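Local coordinates for protein (R)-specific enoyl-CoA hydratase (Pseudomonas aeruginosa, PDB 5CPG) that probably catalyses the reversible, (R)-specific hydration of trans-2-enoyl-CoA to (3R)-hydroxyacyl-CoA, at residues 74-77 / 78-82; 51-54 / 55-59. All coordinates share one frame; numbering follows the deposited sequence.

Contact 1: residues 74-77 / 78-82; sequences VLPG and PGTIY
The carbonyl oxygen of G77 takes two hydrogen bonds from T80. The shorter comes from the hydroxyl: T80 OG1 lies 2.7 Å from G77 O, in the carbonyl plane and on a lone pair. The backbone N of T80 is the second donor, 3.3 Å from G77 O, with an N-H...O angle of 148°. This longer bond closes a type II beta turn from G77 to T80, with P78 and G79 at its corners. T80 OG1 stands beside its own backbone N (chi1 -56°), which lets both donors of the residue face the same oxygen.

T80 also touches P76, and the two side chains cross at about a right angle. T80 OG1 rests 3.6 Å from P76 CD and T80 CG2 4.2 Å from P76 CD, so the hydroxyl makes the closer approach. P76 follows a cis peptide bond. Beyond the turn, I71 of helix 62-73 and I135 of strand 127-136 touch both P76 and T80. G79 is the third residue of the turn, and its positive phi (100°) suits glycine. The turn bends the chain in the loop that leads from helix 62-73 into strand 81-89 of the hotdog fold. With two donors from one residue on G77 O, the turn is tied by a side chain as well as by its backbone, and the rotation of the T80 side chain is probably fixed.

Contact 2: residues 51-54 / 55-59; sequences TQFK and ERIAH
F53 and I57 make the apolar part of this contact. I57 CG2 sits over one face of the F53 ring in a CH-pi contact, 4.0 Å from the ring centroid and 28° off the normal. Its closest approach is to the ring carbon that carries CB, 3.6 Å from I57 CG2 to F53 CG. I57 CD1 covers the same face nearer the rim, 3.9 Å from F53 CE2. With I57 CG1 between its backbone N and carbonyl carbon (chi1 67°), both ends of the isoleucine reach the ring. Q52 CG lies over the opposite face, 3.8 Å above the plane, so the ring is held between two aliphatic groups.

The polar bonds shape the backbone around F53. T51 to K54 is a type I beta turn, closed by K54 N to T51 O at 3.1 Å. An ST turn overlaps it: F53 N donates to T51 OG1 at 3.2 Å. The same hydroxyl is also hydrogen-bonded to A48 O of helix 45-49, which joins the turn to the helix end. Both turns belong to the loop leading to helix 62-73 within the MaoC-like domain.

One van der Waals contact follows the turn: E55 CG packs 3.5 Å from F53 O.

In the fold
From the N terminus, the chain runs through strand 16-22 and helix 25-35 to helix 45-49. Contact 2 follows, shaping the loop between helix 45-49 and helix 62-73. R56 links that loop to helix 25-35 by a salt bridge to E25. Helix 62-73 comes next, and contact 1 closes the loop that joins it to strand 81-89, an outermost strand of the five-stranded sheet within this chain. The contacts are in series and neither nest nor cross. They lie on opposite sides of the chain's centre. The centres of contact 1 and contact 2 are about 33 Å apart. Contact 2 is at the surface, whereas contact 1 is buried, and P78 and Y82 reach the second subunit there.

Contact 1: residues 74-77 / 78-82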
loop_
_atom_site.group_PDB
_atom_site.type_symbol
_atom_site.label_atom_id
_atom_site.label_comp_id
_atom_site.label_asym_id
_atom_site.label_seq_id
_atom_site.Cartn_x
_atom_site.Cartn_y
_atom_site.Cartn_z
ATOM N N VAL A 74 3.761 -13.631 8.055
ATOM C CA VAL A 74 2.952 -14.601 8.831
ATOM C C VAL A 74 2.547 -15.783 7.957
ATOM O O VAL A 74 2.920 -16.901 8.272
ATOM C CB VAL A 74 1.694 -13.975 9.448
ATOM C CG1 VAL A 74 0.939 -15.022 10.263
ATOM C CG2 VAL A 74 2.071 -12.805 10.355
ATOM N N LEU A 75 1.813 -15.540 6.859
ATOM C CA LEU A 75 1.346 -16.659 6.025
ATOM C C LEU A 75 1.323 -16.303 4.526
ATOM O O LEU A 75 0.521 -15.462 4.102
ATOM C CB LEU A 75 -0.046 -17.091 6.480
ATOM C CG LEU A 75 -0.701 -18.286 5.767
ATOM C CD1 LEU A 75 -0.027 -19.586 6.202
ATOM C CD2 LEU A 75 -2.248 -18.395 5.923
ATOM N N PRO A 76 2.161 -16.968 3.727
ATOM C CA PRO A 76 3.116 -18.026 4.119
ATOM C C PRO A 76 4.386 -17.537 4.793
ATOM O O PRO A 76 5.145 -18.335 5.311
ATOM C CB PRO A 76 3.463 -18.718 2.773
ATOM C CG PRO A 76 2.463 -18.183 1.790
ATOM C CD PRO A 76 2.153 -16.799 2.265
ATOM N N GLY A 77 4.656 -16.236 4.766
ATOM C CA GLY A 77 5.817 -15.729 5.467
ATOM C C GLY A 77 7.062 -15.634 4.623
ATOM O O GLY A 77 7.000 -15.546 3.393
ATOM N N PRO A 78 8.241 -15.644 5.269
ATOM C CA PRO A 78 9.480 -15.427 4.501
ATOM C C PRO A 78 9.684 -16.335 3.279
ATOM O O PRO A 78 9.440 -17.528 3.362
ATOM C CB PRO A 78 10.568 -15.671 5.548
ATOM C CG PRO A 78 9.943 -15.223 6.807
ATOM C CD PRO A 78 8.481 -15.615 6.725
ATOM N N GLY A 79 10.101 -15.752 2.154
ATOM C CA GLY A 79 10.305 -16.480 0.925
ATOM C C GLY A 79 9.165 -16.365 -0.090
ATOM O O GLY A 79 9.277 -16.837 -1.182
ATOM N N THR A 80 8.067 -15.729 0.295
ATOM C CA THR A 80 6.935 -15.504 -0.595
ATOM C C THR A 80 7.198 -14.427 -1.640
ATOM O O THR A 80 7.819 -13.409 -1.334
ATOM C CB THR A 80 5.724 -15.098 0.229
ATOM O OG1 THR A 80 5.484 -16.112 1.209
ATOM C CG2 THR A 80 4.480 -14.916 -0.623
ATOM N N ILE A 81 6.732 -14.665 -2.863
ATOM C CA ILE A 81 6.801 -13.698 -3.943
ATOM C C ILE A 81 5.397 -13.153 -4.207
ATOM O O ILE A 81 4.440 -13.907 -4.329
ATOM C CB ILE A 81 7.380 -14.299 -5.219
ATOM C CG1 ILE A 81 8.817 -14.748 -4.928
ATOM C CG2 ILE A 81 7.388 -13.278 -6.337
ATOM C CD1 ILE A 81 9.512 -15.310 -6.146
ATOM N N TYR A 82 5.270 -11.829 -4.219
ATOM C CA TYR A 82 3.983 -11.162 -4.437
ATOM C C TYR A 82 3.742 -11.002 -5.885
ATOM O O TYR A 82 4.542 -10.368 -6.579
ATOM C CB TYR A 82 4.028 -9.828 -3.669
ATOM C CG TYR A 82 2.739 -9.256 -3.079
ATOM C CD1 TYR A 82 1.538 -9.928 -3.095
ATOM C CD2 TYR A 82 2.793 -8.055 -2.396
ATOM C CE1 TYR A 82 0.371 -9.356 -2.503
ATOM C CE2 TYR A 82 1.647 -7.483 -1.800
ATOM C CZ TYR A 82 0.469 -8.130 -1.844
ATOM O OH TYR A 82 -0.589 -7.503 -1.232
#

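Contact 2: residues 51-54 / 55-59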
loop_
_atom_site.group_PDB
_atom_site.type_symbol
_atom_site.label_atom_id
_atom_site.label_comp_id
_atom_site.label_asym_id
_atom_site.label_seq_id
_atom_site.Cartn_x
_atom_site.Cartn_y
_atom_site.Cartn_z
ATOM N N THR A 51 -14.216 18.560 9.003
ATOM C CA THR A 51 -14.801 17.611 8.065
ATOM C C THR A 51 -15.880 16.761 8.657
ATOM O O THR A 51 -16.079 16.747 9.875
ATOM C CB THR A 51 -13.731 16.632 7.514
ATOM O OG1 THR A 51 -13.405 15.680 8.544
ATOM C CG2 THR A 51 -12.495 17.368 7.065
ATOM N N GLN A 52 -16.576 16.018 7.796
ATOM C CA GLN A 52 -17.648 15.136 8.236
ATOM C C GLN A 52 -17.180 14.068 9.203
ATOM O O GLN A 52 -17.970 13.610 9.997
ATOM C CB GLN A 52 -18.316 14.445 7.050
ATOM C CG GLN A 52 -17.394 13.523 6.323
ATOM C CD GLN A 52 -18.018 12.954 5.095
ATOM O OE1 GLN A 52 -19.217 12.679 5.071
ATOM N NE2 GLN A 52 -17.218 12.792 4.045
ATOM N N PHE A 53 -15.891 13.703 9.170
ATOM C CA PHE A 53 -15.395 12.665 10.069
ATOM C C PHE A 53 -15.073 13.188 11.474
ATOM O O PHE A 53 -14.925 12.390 12.405
ATOM C CB PHE A 53 -14.146 11.981 9.475
ATOM C CG PHE A 53 -14.337 11.469 8.062
ATOM C CD1 PHE A 53 -14.975 10.260 7.813
ATOM C CD2 PHE A 53 -13.860 12.206 6.980
ATOM C CE1 PHE A 53 -15.147 9.795 6.510
ATOM C CE2 PHE A 53 -14.023 11.745 5.665
ATOM C CZ PHE A 53 -14.675 10.544 5.442
ATOM N N LYS A 54 -14.921 14.505 11.616
ATOM C CA LYS A 54 -14.671 15.156 12.911
ATOM C C LYS A 54 -13.319 14.860 13.537
ATOM O O LYS A 54 -12.995 15.394 14.594
ATOM C CB LYS A 54 -15.774 14.782 13.933
ATOM C CG LYS A 54 -17.167 15.105 13.450
ATOM C CD LYS A 54 -17.354 16.587 13.270
ATOM C CE LYS A 54 -18.785 16.854 12.832
ATOM N NZ LYS A 54 -19.113 18.322 12.754
ATOM N N GLU A 55 -12.527 14.015 12.881
ATOM C CA GLU A 55 -11.223 13.641 13.358
ATOM C C GLU A 55 -10.465 13.072 12.169
ATOM O O GLU A 55 -11.057 12.860 11.098
ATOM C CB GLU A 55 -11.315 12.574 14.469
ATOM C CG GLU A 55 -11.989 11.320 13.917
ATOM C CD GLU A 55 -12.237 10.230 14.969
ATOM O OE1 GLU A 55 -11.966 10.455 16.162
ATOM O OE2 GLU A 55 -12.714 9.144 14.586
ATOM N N ARG A 56 -9.167 12.835 12.334
ATOM C CA ARG A 56 -8.368 12.350 11.207
ATOM C C ARG A 56 -8.723 10.898 10.853
ATOM O O ARG A 56 -9.157 10.115 11.688
ATOM C CB ARG A 56 -6.890 12.490 11.516
ATOM C CG ARG A 56 -6.355 13.934 11.420
ATOM C CD ARG A 56 -4.970 14.022 12.008
ATOM N NE ARG A 56 -5.009 13.835 13.452
ATOM C CZ ARG A 56 -3.940 13.878 14.225
ATOM N NH1 ARG A 56 -2.743 14.087 13.691
ATOM N NH2 ARG A 56 -4.055 13.695 15.534
ATOM N N ILE A 57 -8.519 10.541 9.593
ATOM C CA ILE A 57 -8.787 9.169 9.146
ATOM C C ILE A 57 -7.523 8.613 8.454
ATOM O O ILE A 57 -6.674 9.371 7.991
ATOM C CB ILE A 57 -9.997 9.088 8.173
ATOM C CG1 ILE A 57 -9.692 9.780 6.853
ATOM C CG2 ILE A 57 -11.241 9.739 8.785
ATOM C CD1 ILE A 57 -10.799 9.636 5.840
ATOM N N ALA A 58 -7.445 7.290 8.360
ATOM C CA ALA A 58 -6.269 6.645 7.765
ATOM C C ALA A 58 -6.398 6.669 6.259
ATOM O O ALA A 58 -7.507 6.753 5.717
ATOM C CB ALA A 58 -6.151 5.197 8.260
ATOM N N HIS A 59 -5.266 6.598 5.581
ATOM C CA HIS A 59 -5.282 6.384 4.134
ATOM C C HIS A 59 -5.863 5.021 3.831
ATOM O O HIS A 59 -5.520 4.040 4.479
ATOM C CB HIS A 59 -3.863 6.477 3.581
ATOM C CG HIS A 59 -3.119 7.717 3.999
ATOM N ND1 HIS A 59 -2.558 7.870 5.244
ATOM C CD2 HIS A 59 -2.783 8.820 3.291
ATOM C CE1 HIS A 59 -1.916 9.035 5.296
ATOM N NE2 HIS A 59 -2.038 9.625 4.117
#